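Local coordinates for activated BY transcription factor SSRB (Salmonella enterica, PDB 2WNW), which belongs to family 30 of the O-glycosyl hydrolases and joins a TIM-barrel domain to a beta-sandwich domain, at residues 32-38 and 384-389; 90-94 and 144-148; 156-162 and 202-208; 310-315 and 409-413. One frame throughout, in Å; residues are numbered along the deposited sequence.

From the N terminus, strand 33-37 precedes the barrel but pairs with strand 382-388 beyond it, so interaction 1 closes a long loop that contains the whole eight-stranded barrel. Interactions 2 and 3 lie within that loop and follow each other in series. They tie together the loops behind barrel strands 85-90, 138-143 and 190-192, and they touch, with centres about 8 Å apart. Interaction 4 opens on helix 305-322 inside the loop and closes on strand 405-411 past its end, thereby crossing interaction 1. It joins barrel to sandwich, and meets interaction 1 through Ile34 and Val409. The centres of interactions 1 and 2 are about 44 Å apart.

Interaction 1. Residues 32-38 and 384-389; sequences ELISVLP and MLSSSY
Tyr389 lays its ring along the backbone at Glu32. A chi1 of 80° swings the ring across to the other strand. Starting at the root, Tyr389 CB lies 3.4 Å from Leu33 O, an atom that also lies at the ring edge. Tyr389 CD2 comes within 3.3 Å of Glu32 C, and Glu32 CA stands over the ring centre in a CH-pi contact. Farther out, Tyr389 CZ is 3.7 Å from Glu32 CG; the Tyr389 hydroxyl goes on to bond Arg418 O and Arg417 NH1, while the carboxylate of Glu32 forms a salt bridge with Arg418. The two strands run antiparallel, 171° between their axes, within the mixed sheet of the beta-sandwich domain, where an N-terminal strand is paired with one from beyond the barrel. Ser35 and Ser387 are a hydrogen-bonded pair: Ser35 N to Ser387 O is 2.8 Å. Ile34 and Val36 face Ser388 and Ser386 on one side of the sheet. At the far end Met384 SD packs 3.8 Å from Pro38 CG. On the other side Ser387 OG bonds His274 and Gln277 of the second subunit, and Leu385 packs on Tyr280 of that subunit.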
loop_
_atom_site.group_PDB
_atom_site.type_symbol
_atom_site.label_atom_id
_atom_site.label_comp_id
_atom_site.label_asym_id
_atom_site.label_seq_id
_atom_site.Cartn_x
_atom_site.Cartn_y
_atom_site.Cartn_z
ATOM N N GLU A 32 9.556 15.351 4.754
ATOM C CA GLU A 32 9.050 15.502 3.388
ATOM C C GLU A 32 9.798 14.694 2.342
ATOM O O GLU A 32 9.985 15.145 1.209
ATOM C CB GLU A 32 9.052 16.981 2.987
ATOM C CG GLU A 32 8.044 17.815 3.755
ATOM C CD GLU A 32 8.014 19.269 3.316
ATOM O OE1 GLU A 32 7.118 19.999 3.779
ATOM O OE2 GLU A 32 8.881 19.683 2.516
ATOM N N LEU A 33 10.190 13.483 2.709
ATOM C CA LEU A 33 10.939 12.628 1.806
ATOM C C LEU A 33 10.158 11.618 0.987
ATOM O O LEU A 33 9.136 11.096 1.416
ATOM C CB LEU A 33 11.976 11.821 2.586
ATOM C CG LEU A 33 13.088 12.512 3.372
ATOM C CD1 LEU A 33 13.928 11.444 4.064
ATOM C CD2 LEU A 33 13.948 13.342 2.429
ATOM N N ILE A 34 10.667 11.366 -0.212
ATOM C CA ILE A 34 10.157 10.302 -1.059
ATOM C C ILE A 34 11.481 9.580 -1.235
ATOM O O ILE A 34 12.347 10.017 -1.995
ATOM C CB ILE A 34 9.615 10.771 -2.420
ATOM C CG1 ILE A 34 8.224 11.389 -2.230
ATOM C CG2 ILE A 34 9.528 9.572 -3.374
ATOM C CD1 ILE A 34 7.517 11.769 -3.522
ATOM N N SER A 35 11.659 8.511 -0.470
ATOM C CA SER A 35 12.892 7.743 -0.506
ATOM C C SER A 35 12.881 6.710 -1.617
ATOM O O SER A 35 11.894 6.000 -1.803
ATOM C CB SER A 35 13.104 7.036 0.833
ATOM O OG SER A 35 13.074 7.961 1.905
ATOM N N VAL A 36 13.981 6.635 -2.357
ATOM C CA VAL A 36 14.097 5.664 -3.434
ATOM C C VAL A 36 15.318 4.789 -3.189
ATOM O O VAL A 36 16.389 5.283 -2.824
ATOM C CB VAL A 36 14.210 6.350 -4.821
ATOM C CG1 VAL A 36 12.954 7.157 -5.100
ATOM C CG2 VAL A 36 15.440 7.249 -4.877
ATOM N N LEU A 37 15.140 3.484 -3.359
ATOM C CA LEU A 37 16.221 2.525 -3.162
ATOM C C LEU A 37 16.343 1.676 -4.420
ATOM O O LEU A 37 15.867 0.542 -4.467
ATOM C CB LEU A 37 15.939 1.632 -1.950
ATOM C CG LEU A 37 15.902 2.310 -0.578
ATOM C CD1 LEU A 37 14.604 3.085 -0.428
ATOM C CD2 LEU A 37 16.020 1.260 0.521
ATOM N N PRO A 38 16.985 2.225 -5.461
ATOM C CA PRO A 38 17.186 1.551 -6.747
ATOM C C PRO A 38 17.790 0.155 -6.654
ATOM O O PRO A 38 17.488 -0.705 -7.478
ATOM C CB PRO A 38 18.099 2.518 -7.501
ATOM C CG PRO A 38 17.705 3.848 -6.956
ATOM C CD PRO A 38 17.583 3.574 -5.480
ATOM N N MET A 384 11.162 -0.338 -8.565
ATOM C CA MET A 384 12.136 -0.267 -7.483
ATOM C C MET A 384 11.420 0.053 -6.179
ATOM O O MET A 384 10.306 0.581 -6.183
ATOM C CB MET A 384 13.183 0.819 -7.756
ATOM C CG MET A 384 12.649 2.242 -7.646
ATOM S SD MET A 384 13.983 3.474 -7.646
ATOM C CE MET A 384 13.762 4.227 -9.243
ATOM N N LEU A 385 12.055 -0.278 -5.062
ATOM C CA LEU A 385 11.478 0.012 -3.762
ATOM C C LEU A 385 11.555 1.518 -3.534
ATOM O O LEU A 385 12.572 2.146 -3.828
ATOM C CB LEU A 385 12.263 -0.705 -2.658
ATOM C CG LEU A 385 11.894 -0.327 -1.221
ATOM C CD1 LEU A 385 10.478 -0.816 -0.918
ATOM C CD2 LEU A 385 12.894 -0.946 -0.246
ATOM N N SER A 386 10.475 2.099 -3.028
ATOM C CA SER A 386 10.449 3.524 -2.725
ATOM C C SER A 386 9.346 3.752 -1.698
ATOM O O SER A 386 8.463 2.908 -1.539
ATOM C CB SER A 386 10.180 4.355 -3.986
ATOM O OG SER A 386 8.878 4.132 -4.498
ATOM N N SER A 387 9.414 4.869 -0.984
ATOM C CA SER A 387 8.399 5.187 0.014
ATOM C C SER A 387 8.166 6.689 0.077
ATOM O O SER A 387 9.077 7.487 -0.171
ATOM C CB SER A 387 8.801 4.655 1.400
ATOM O OG SER A 387 9.949 5.310 1.917
ATOM N N SER A 388 6.937 7.070 0.413
ATOM C CA SER A 388 6.569 8.476 0.500
ATOM C C SER A 388 6.141 8.869 1.904
ATOM O O SER A 388 5.460 8.107 2.596
ATOM C CB SER A 388 5.427 8.784 -0.468
ATOM O OG SER A 388 4.977 10.117 -0.296
ATOM N N TYR A 389 6.526 10.077 2.306
ATOM C CA TYR A 389 6.191 10.595 3.624
ATOM C C TYR A 389 4.702 10.910 3.760
ATOM O O TYR A 389 4.190 11.043 4.873
ATOM C CB TYR A 389 7.010 11.862 3.901
ATOM C CG TYR A 389 6.482 13.136 3.259
ATOM C CD1 TYR A 389 5.694 14.031 3.986
ATOM C CD2 TYR A 389 6.808 13.469 1.943
ATOM C CE1 TYR A 389 5.249 15.229 3.427
ATOM C CE2 TYR A 389 6.363 14.669 1.369
ATOM C CZ TYR A 389 5.590 15.542 2.120
ATOM O OH TYR A 389 5.186 16.740 1.583
#

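Interaction 2. Residues 90-94 and 144-148; sequences IQSCD and WSPPA. With GOL (glycerol), chain F.
Cys93 and Trp144 make the main apolar contact. Cys93 CB sits over one face of the indole, 3.4 Å from the centroid of its five-membered ring and 7° off the normal, a CH-pi contact. With chi1 near +60° (66°), Cys93 SG extends above the six-membered ring, 4.8 Å from that centroid, as a more distant sulfur-aromatic contact. At the other end the side chain of Gln91 crosses the ring of Pro147 at about a right angle. The backbones are joined through water 1, which accepts from Trp144 N at 2.8 Å and lies 2.7 Å from both Ile90 O and Ser92 O, carbonyls to which it can donate. Polar side chains gather at a bound glycerol, probably from the crystallisation liquor. Trp144 NE1 donates to glycerol O2 at 2.9 Å, and glycerol O1 donates to Asp94 OD2 at 2.8 Å. Glu196, Glu294 and Trp331 also bind this glycerol, so both segments contribute to the site that holds it. They leave the C-terminal ends of strands 85-90 and 138-143, neighbours in the TIM barrel, at the end where enzymes of this fold carry their active sites; Trp170 of helix 167-183 packs beside Gln91, Pro146 and Pro147.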
loop_
_atom_site.group_PDB
_atom_site.type_symbol
_atom_site.label_atom_id
_atom_site.label_comp_id
_atom_site.label_asym_id
_atom_site.label_seq_id
_atom_site.Cartn_x
_atom_site.Cartn_y
_atom_site.Cartn_z
ATOM N N ILE A 90 -10.920 -10.802 -30.408
ATOM C CA ILE A 90 -11.063 -11.962 -31.279
ATOM C C ILE A 90 -12.579 -11.948 -31.491
ATOM O O ILE A 90 -13.346 -12.307 -30.594
ATOM C CB ILE A 90 -10.607 -13.261 -30.565
ATOM C CG1 ILE A 90 -9.111 -13.168 -30.245
ATOM C CG2 ILE A 90 -10.905 -14.481 -31.438
ATOM C CD1 ILE A 90 -8.550 -14.361 -29.470
ATOM N N GLN A 91 -12.984 -11.507 -32.680
ATOM C CA GLN A 91 -14.384 -11.325 -33.068
ATOM C C GLN A 91 -14.841 -10.012 -32.420
ATOM O O GLN A 91 -14.048 -9.330 -31.774
ATOM C CB GLN A 91 -15.264 -12.514 -32.649
ATOM C CG GLN A 91 -14.789 -13.837 -33.262
ATOM C CD GLN A 91 -15.837 -14.938 -33.252
ATOM O OE1 GLN A 91 -16.601 -15.089 -32.293
ATOM N NE2 GLN A 91 -15.858 -15.733 -34.314
ATOM N N SER A 92 -16.107 -9.652 -32.581
ATOM C CA SER A 92 -16.601 -8.379 -32.060
ATOM C C SER A 92 -16.670 -8.142 -30.547
ATOM O O SER A 92 -16.842 -9.067 -29.754
ATOM C CB SER A 92 -17.984 -8.101 -32.653
ATOM O OG SER A 92 -18.894 -9.126 -32.299
ATOM N N CYS A 93 -16.516 -6.873 -30.170
ATOM C CA CYS A 93 -16.638 -6.429 -28.787
ATOM C C CYS A 93 -17.653 -5.291 -28.910
ATOM O O CYS A 93 -18.142 -5.037 -30.014
ATOM C CB CYS A 93 -15.293 -5.934 -28.221
ATOM S SG CYS A 93 -14.596 -4.438 -28.947
ATOM N N ASP A 94 -17.994 -4.614 -27.818
ATOM C CA ASP A 94 -18.984 -3.540 -27.922
ATOM C C ASP A 94 -18.517 -2.401 -28.821
ATOM O O ASP A 94 -19.329 -1.749 -29.486
ATOM C CB ASP A 94 -19.378 -3.015 -26.530
ATOM C CG ASP A 94 -18.192 -2.558 -25.712
ATOM O OD1 ASP A 94 -17.167 -3.271 -25.701
ATOM O OD2 ASP A 94 -18.296 -1.496 -25.064
ATOM N N TRP A 144 -14.583 -11.627 -26.694
ATOM C CA TRP A 144 -15.677 -11.097 -25.902
ATOM C C TRP A 144 -16.794 -12.141 -26.009
ATOM O O TRP A 144 -17.624 -12.283 -25.111
ATOM C CB TRP A 144 -16.141 -9.748 -26.460
ATOM C CG TRP A 144 -15.556 -8.542 -25.751
ATOM C CD1 TRP A 144 -16.243 -7.614 -25.021
ATOM C CD2 TRP A 144 -14.181 -8.120 -25.737
ATOM N NE1 TRP A 144 -15.389 -6.641 -24.558
ATOM C CE2 TRP A 144 -14.119 -6.925 -24.982
ATOM C CE3 TRP A 144 -12.999 -8.633 -26.288
ATOM C CZ2 TRP A 144 -12.918 -6.232 -24.763
ATOM C CZ3 TRP A 144 -11.800 -7.942 -26.070
ATOM C CH2 TRP A 144 -11.774 -6.753 -25.313
ATOM N N SER A 145 -16.807 -12.884 -27.114
ATOM C CA SER A 145 -17.818 -13.925 -27.302
ATOM C C SER A 145 -17.592 -14.847 -28.492
ATOM O O SER A 145 -17.160 -14.410 -29.556
ATOM C CB SER A 145 -19.215 -13.306 -27.449
ATOM O OG SER A 145 -20.188 -14.309 -27.737
ATOM N N PRO A 146 -17.861 -16.152 -28.310
ATOM C CA PRO A 146 -17.705 -17.134 -29.387
ATOM C C PRO A 146 -18.871 -16.864 -30.342
ATOM O O PRO A 146 -19.753 -16.059 -30.029
ATOM C CB PRO A 146 -17.875 -18.476 -28.669
ATOM C CG PRO A 146 -17.421 -18.182 -27.261
ATOM C CD PRO A 146 -18.053 -16.822 -27.011
ATOM N N PRO A 147 -18.895 -17.523 -31.513
ATOM C CA PRO A 147 -19.998 -17.299 -32.458
ATOM C C PRO A 147 -21.318 -17.647 -31.769
ATOM O O PRO A 147 -21.343 -18.495 -30.878
ATOM C CB PRO A 147 -19.677 -18.260 -33.603
ATOM C CG PRO A 147 -18.169 -18.370 -33.546
ATOM C CD PRO A 147 -17.908 -18.469 -32.061
ATOM N N ALA A 148 -22.407 -17.006 -32.186
ATOM C CA ALA A 148 -23.714 -17.243 -31.582
ATOM C C ALA A 148 -24.145 -18.707 -31.516
ATOM O O ALA A 148 -24.569 -19.178 -30.459
ATOM C CB ALA A 148 -24.785 -16.423 -32.308
HETATM C C1 GOL F . -15.932 -2.302 -22.106
HETATM O O1 GOL F . -16.236 -1.358 -23.130
HETATM C C2 GOL F . -15.479 -3.631 -22.758
HETATM O O2 GOL F . -16.448 -4.104 -23.638
HETATM C C3 GOL F . -15.300 -4.765 -21.744
HETATM O O3 GOL F . -14.359 -4.520 -20.748
HETATM O O HOH W 1 -15.486 -11.368 -29.298
#

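Interaction 3. Residues 156-162 and 202-208; sequences MNGGGKL and TWDSCLY
Ser205 meets Gly159 because its OG, at chi1 50°, is turned to that residue, while Gly159, at positive phi (81°), presents its N-H to it. Gly159 N donates to Ser205 OG at 3.0 Å, and the same hydroxyl gives its proton to Trp203 O and accepts from Lys201 N, so three bonds fix its rotation. Gly159 and Gly160 adopt backbone angles that leave no room for a side chain beside the preceding carbonyl. Two backbone bonds flank this grip: Ser205 N to Met156 O, 3.1 Å, and Leu207 N to Gly160 O, 2.8 Å and nearly straight. The acceptors Gly159 O and Ser205 O lie 3.2 Å apart, and both are bonded by Lys151 NZ, which would offset their repulsion. Water 2 accepts from Leu162 N at 2.8 Å, donates to Leu207 O and sits above the centre of the Tyr208 ring. Met156 CE comes 3.6 Å from Asp204 OD1, whose carboxylate is bonded to Ser92 and His343. Lys161 passes across Leu207 and reaches Glu212 in a salt bridge. The two irregular loops follow adjacent barrel strands, 138-143 and 190-192, and lead into helices 167-183 and 210-227; Trp170 of the first helix packs on both Leu162 and Tyr208.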
loop_
_atom_site.group_PDB
_atom_site.type_symbol
_atom_site.label_atom_id
_atom_site.label_comp_id
_atom_site.label_asym_id
_atom_site.label_seq_id
_atom_site.Cartn_x
_atom_site.Cartn_y
_atom_site.Cartn_z
ATOM N N MET A 156 -24.440 -13.565 -29.492
ATOM C CA MET A 156 -23.139 -13.087 -29.028
ATOM C C MET A 156 -23.321 -12.130 -27.848
ATOM O O MET A 156 -22.439 -12.011 -26.994
ATOM C CB MET A 156 -22.383 -12.391 -30.163
ATOM C CG MET A 156 -21.875 -13.350 -31.230
ATOM S SD MET A 156 -20.874 -12.543 -32.471
ATOM C CE MET A 156 -19.299 -12.372 -31.601
ATOM N N ASN A 157 -24.472 -11.460 -27.798
ATOM C CA ASN A 157 -24.775 -10.526 -26.713
ATOM C C ASN A 157 -25.580 -11.215 -25.611
ATOM O O ASN A 157 -26.102 -12.316 -25.798
ATOM C CB ASN A 157 -25.618 -9.347 -27.215
ATOM C CG ASN A 157 -25.082 -8.729 -28.485
ATOM O OD1 ASN A 157 -25.729 -8.787 -29.535
ATOM N ND2 ASN A 157 -23.906 -8.125 -28.401
ATOM N N GLY A 158 -25.677 -10.549 -24.465
ATOM C CA GLY A 158 -26.467 -11.058 -23.358
ATOM C C GLY A 158 -25.973 -12.243 -22.563
ATOM O O GLY A 158 -26.776 -12.960 -21.965
ATOM N N GLY A 159 -24.664 -12.460 -22.541
ATOM C CA GLY A 159 -24.132 -13.570 -21.776
ATOM C C GLY A 159 -24.198 -14.921 -22.461
ATOM O O GLY A 159 -23.829 -15.061 -23.626
ATOM N N GLY A 160 -24.685 -15.915 -21.729
ATOM C CA GLY A 160 -24.754 -17.261 -22.265
ATOM C C GLY A 160 -23.411 -17.924 -22.017
ATOM O O GLY A 160 -22.500 -17.292 -21.476
ATOM N N LYS A 161 -23.277 -19.190 -22.398
ATOM C CA LYS A 161 -22.021 -19.908 -22.207
ATOM C C LYS A 161 -21.654 -20.695 -23.457
ATOM O O LYS A 161 -22.502 -20.966 -24.306
ATOM C CB LYS A 161 -22.129 -20.872 -21.024
ATOM C CG LYS A 161 -22.560 -20.213 -19.728
ATOM C CD LYS A 161 -22.526 -21.185 -18.560
ATOM C CE LYS A 161 -21.096 -21.510 -18.151
ATOM N NZ LYS A 161 -21.048 -22.337 -16.913
ATOM N N LEU A 162 -20.379 -21.053 -23.569
ATOM C CA LEU A 162 -19.913 -21.835 -24.704
ATOM C C LEU A 162 -20.453 -23.244 -24.493
ATOM O O LEU A 162 -20.316 -23.805 -23.407
ATOM C CB LEU A 162 -18.379 -21.862 -24.731
ATOM C CG LEU A 162 -17.706 -22.692 -25.830
ATOM C CD1 LEU A 162 -18.091 -22.146 -27.190
ATOM C CD2 LEU A 162 -16.188 -22.650 -25.649
ATOM N N THR A 202 -25.017 -6.412 -22.144
ATOM C CA THR A 202 -26.014 -6.294 -23.205
ATOM C C THR A 202 -25.287 -6.413 -24.542
ATOM O O THR A 202 -25.910 -6.559 -25.597
ATOM C CB THR A 202 -26.754 -4.940 -23.158
ATOM O OG1 THR A 202 -25.801 -3.873 -23.210
ATOM C CG2 THR A 202 -27.582 -4.825 -21.886
ATOM N N TRP A 203 -23.961 -6.331 -24.489
ATOM C CA TRP A 203 -23.135 -6.465 -25.683
ATOM C C TRP A 203 -22.408 -7.810 -25.640
ATOM O O TRP A 203 -22.731 -8.659 -24.817
ATOM C CB TRP A 203 -22.139 -5.306 -25.786
ATOM C CG TRP A 203 -21.292 -5.083 -24.564
ATOM C CD1 TRP A 203 -20.220 -5.825 -24.157
ATOM C CD2 TRP A 203 -21.429 -4.021 -23.610
ATOM N NE1 TRP A 203 -19.679 -5.288 -23.011
ATOM C CE2 TRP A 203 -20.403 -4.181 -22.653
ATOM C CE3 TRP A 203 -22.322 -2.948 -23.472
ATOM C CZ2 TRP A 203 -20.241 -3.306 -21.569
ATOM C CZ3 TRP A 203 -22.163 -2.078 -22.395
ATOM C CH2 TRP A 203 -21.128 -2.265 -21.458
ATOM N N ASP A 204 -21.433 -7.999 -26.523
ATOM C CA ASP A 204 -20.685 -9.256 -26.603
ATOM C C ASP A 204 -20.133 -9.712 -25.257
ATOM O O ASP A 204 -19.341 -9.011 -24.629
ATOM C CB ASP A 204 -19.546 -9.104 -27.605
ATOM C CG ASP A 204 -20.019 -8.549 -28.931
ATOM O OD1 ASP A 204 -20.172 -9.336 -29.890
ATOM O OD2 ASP A 204 -20.256 -7.323 -29.001
ATOM N N SER A 205 -20.550 -10.896 -24.825
ATOM C CA SER A 205 -20.113 -11.449 -23.550
ATOM C C SER A 205 -20.354 -12.957 -23.513
ATOM O O SER A 205 -21.150 -13.485 -24.284
ATOM C CB SER A 205 -20.861 -10.759 -22.404
ATOM O OG SER A 205 -22.262 -10.748 -22.639
ATOM N N CYS A 206 -19.663 -13.645 -22.613
ATOM C CA CYS A 206 -19.795 -15.093 -22.486
ATOM C C CYS A 206 -19.295 -15.494 -21.104
ATOM O O CYS A 206 -18.235 -15.044 -20.672
ATOM C CB CYS A 206 -18.963 -15.784 -23.571
ATOM S SG CYS A 206 -19.179 -17.576 -23.672
ATOM N N LEU A 207 -20.055 -16.343 -20.418
ATOM C CA LEU A 207 -19.695 -16.777 -19.073
ATOM C C LEU A 207 -18.957 -18.109 -19.005
ATOM O O LEU A 207 -19.254 -19.042 -19.748
ATOM C CB LEU A 207 -20.949 -16.888 -18.204
ATOM C CG LEU A 207 -21.858 -15.667 -18.073
ATOM C CD1 LEU A 207 -23.093 -16.058 -17.271
ATOM C CD2 LEU A 207 -21.113 -14.527 -17.395
ATOM N N TYR A 208 -17.991 -18.174 -18.096
ATOM C CA TYR A 208 -17.201 -19.378 -17.843
ATOM C C TYR A 208 -16.991 -19.443 -16.339
ATOM O O TYR A 208 -16.740 -18.417 -15.705
ATOM C CB TYR A 208 -15.805 -19.295 -18.463
ATOM C CG TYR A 208 -15.698 -19.392 -19.963
ATOM C CD1 TYR A 208 -15.296 -20.580 -20.577
ATOM C CD2 TYR A 208 -15.895 -18.269 -20.764
ATOM C CE1 TYR A 208 -15.078 -20.639 -21.958
ATOM C CE2 TYR A 208 -15.686 -18.317 -22.136
ATOM C CZ TYR A 208 -15.273 -19.502 -22.724
ATOM O OH TYR A 208 -15.027 -19.525 -24.079
HETATM O O HOH W 2 -18.494 -20.711 -21.473
#

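Interaction 4. Residues 310-315 and 409-413; sequences WHTYLH and VYNRD
Tyr410 reaches from strand 405-411 to helix 305-322, its ring in an aromatic cluster with Trp310 and His311. Leu314 CD1 lies over one ring face in a CH-pi contact, 3.8 Å from Tyr410 CD2, while the Arg412 backbone N stands above the opposite face. At the edge, Tyr410 OH and His311 ND1 are hydrogen-bonded at 2.7 Å, each near the plane of the other's ring, and either may be the donor; the planes are 50° apart. His311 gets there with CG anti to its backbone N (chi1 170°). Arg412, bent at chi3, sets its guanidinium against two histidine rings: His311 CE1 is over one face, 3.6 Å from Arg412 NH2, and His315 CE1 lies 3.5 Å from Arg412 NH1. The contact joins an outer barrel helix to the beta sandwich, near Asn391 of the second subunit. The guanidinium would probably disfavour a positive charge on either histidine, but at His315, whose two nitrogens bond Glu394 and Asp273, those carboxylates would probably offset this.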
loop_
_atom_site.group_PDB
_atom_site.type_symbol
_atom_site.label_atom_id
_atom_site.label_comp_id
_atom_site.label_asym_id
_atom_site.label_seq_id
_atom_site.Cartn_x
_atom_site.Cartn_y
_atom_site.Cartn_z
ATOM N N TRP A 310 -7.809 12.458 -15.457
ATOM C CA TRP A 310 -6.370 12.535 -15.232
ATOM C C TRP A 310 -6.070 11.758 -13.954
ATOM O O TRP A 310 -5.187 10.896 -13.921
ATOM C CB TRP A 310 -5.992 14.020 -15.104
ATOM C CG TRP A 310 -4.654 14.359 -14.504
ATOM C CD1 TRP A 310 -4.412 14.746 -13.213
ATOM C CD2 TRP A 310 -3.402 14.478 -15.197
ATOM N NE1 TRP A 310 -3.095 15.110 -13.065
ATOM C CE2 TRP A 310 -2.453 14.954 -14.265
ATOM C CE3 TRP A 310 -2.992 14.231 -16.516
ATOM C CZ2 TRP A 310 -1.112 15.192 -14.610
ATOM C CZ3 TRP A 310 -1.658 14.468 -16.860
ATOM C CH2 TRP A 310 -0.736 14.945 -15.908
ATOM N N HIS A 311 -6.836 12.047 -12.907
ATOM C CA HIS A 311 -6.670 11.366 -11.630
ATOM C C HIS A 311 -6.905 9.864 -11.729
ATOM O O HIS A 311 -6.122 9.075 -11.215
ATOM C CB HIS A 311 -7.640 11.919 -10.586
ATOM C CG HIS A 311 -7.687 11.104 -9.332
ATOM N ND1 HIS A 311 -6.693 11.149 -8.378
ATOM C CD2 HIS A 311 -8.576 10.175 -8.907
ATOM C CE1 HIS A 311 -6.967 10.278 -7.421
ATOM N NE2 HIS A 311 -8.104 9.674 -7.718
ATOM N N THR A 312 -8.001 9.469 -12.371
ATOM C CA THR A 312 -8.321 8.048 -12.488
ATOM C C THR A 312 -7.180 7.238 -13.095
ATOM O O THR A 312 -6.805 6.197 -12.556
ATOM C CB THR A 312 -9.614 7.842 -13.310
ATOM O OG1 THR A 312 -10.714 8.436 -12.606
ATOM C CG2 THR A 312 -9.898 6.361 -13.525
ATOM N N TYR A 313 -6.618 7.718 -14.200
ATOM C CA TYR A 313 -5.524 7.005 -14.847
ATOM C C TYR A 313 -4.264 6.956 -13.991
ATOM O O TYR A 313 -3.703 5.881 -13.762
ATOM C CB TYR A 313 -5.186 7.638 -16.207
ATOM C CG TYR A 313 -5.996 7.085 -17.363
ATOM C CD1 TYR A 313 -7.283 7.555 -17.635
ATOM C CD2 TYR A 313 -5.485 6.062 -18.164
ATOM C CE1 TYR A 313 -8.043 7.012 -18.680
ATOM C CE2 TYR A 313 -6.233 5.511 -19.203
ATOM C CZ TYR A 313 -7.508 5.989 -19.456
ATOM O OH TYR A 313 -8.240 5.434 -20.477
ATOM N N LEU A 314 -3.813 8.115 -13.517
ATOM C CA LEU A 314 -2.598 8.161 -12.706
ATOM C C LEU A 314 -2.716 7.395 -11.395
ATOM O O LEU A 314 -1.811 6.652 -11.022
ATOM C CB LEU A 314 -2.201 9.613 -12.422
ATOM C CG LEU A 314 -1.650 10.392 -13.621
ATOM C CD1 LEU A 314 -1.499 11.862 -13.246
ATOM C CD2 LEU A 314 -0.307 9.802 -14.050
ATOM N N HIS A 315 -3.835 7.573 -10.700
ATOM C CA HIS A 315 -4.053 6.902 -9.423
ATOM C C HIS A 315 -4.039 5.383 -9.561
ATOM O O HIS A 315 -3.403 4.690 -8.766
ATOM C CB HIS A 315 -5.385 7.351 -8.812
ATOM C CG HIS A 315 -5.706 6.692 -7.505
ATOM N ND1 HIS A 315 -5.038 6.989 -6.336
ATOM C CD2 HIS A 315 -6.615 5.740 -7.187
ATOM C CE1 HIS A 315 -5.521 6.247 -5.355
ATOM N NE2 HIS A 315 -6.479 5.480 -5.844
ATOM N N VAL A 409 5.752 10.876 -9.869
ATOM C CA VAL A 409 5.148 11.446 -8.670
ATOM C C VAL A 409 3.908 12.227 -9.082
ATOM O O VAL A 409 3.952 13.029 -10.016
ATOM C CB VAL A 409 6.115 12.410 -7.929
ATOM C CG1 VAL A 409 5.439 12.953 -6.668
ATOM C CG2 VAL A 409 7.406 11.684 -7.564
ATOM N N TYR A 410 2.808 11.983 -8.377
ATOM C CA TYR A 410 1.535 12.638 -8.653
ATOM C C TYR A 410 0.957 13.199 -7.353
ATOM O O TYR A 410 0.784 12.470 -6.371
ATOM C CB TYR A 410 0.564 11.621 -9.273
ATOM C CG TYR A 410 -0.899 12.008 -9.199
ATOM C CD1 TYR A 410 -1.839 11.131 -8.651
ATOM C CD2 TYR A 410 -1.344 13.246 -9.662
ATOM C CE1 TYR A 410 -3.184 11.480 -8.563
ATOM C CE2 TYR A 410 -2.688 13.606 -9.579
ATOM C CZ TYR A 410 -3.599 12.719 -9.028
ATOM O OH TYR A 410 -4.923 13.073 -8.935
ATOM N N ASN A 411 0.673 14.496 -7.351
ATOM C CA ASN A 411 0.118 15.160 -6.176
ATOM C C ASN A 411 -1.406 15.244 -6.270
ATOM O O ASN A 411 -1.938 16.083 -6.999
ATOM C CB ASN A 411 0.710 16.571 -6.045
ATOM C CG ASN A 411 0.051 17.376 -4.943
ATOM O OD1 ASN A 411 -0.487 16.806 -3.994
ATOM N ND2 ASN A 411 0.097 18.706 -5.055
ATOM N N ARG A 412 -2.110 14.389 -5.528
ATOM C CA ARG A 412 -3.570 14.407 -5.575
ATOM C C ARG A 412 -4.179 15.432 -4.623
ATOM O O ARG A 412 -5.394 15.630 -4.616
ATOM C CB ARG A 412 -4.151 13.013 -5.273
ATOM C CG ARG A 412 -4.032 12.565 -3.827
ATOM C CD ARG A 412 -4.702 11.212 -3.603
ATOM N NE ARG A 412 -6.139 11.248 -3.874
ATOM C CZ ARG A 412 -6.941 10.189 -3.787
ATOM N NH1 ARG A 412 -6.448 9.008 -3.437
ATOM N NH2 ARG A 412 -8.233 10.306 -4.057
ATOM N N ASP A 413 -3.338 16.089 -3.828
ATOM C CA ASP A 413 -3.814 17.095 -2.882
ATOM C C ASP A 413 -4.346 18.279 -3.689
ATOM O O ASP A 413 -4.013 18.435 -4.867
ATOM C CB ASP A 413 -2.668 17.563 -1.973
ATOM C CG ASP A 413 -3.155 18.108 -0.631
ATOM O OD1 ASP A 413 -4.361 18.414 -0.496
ATOM O OD2 ASP A 413 -2.321 18.233 0.293
#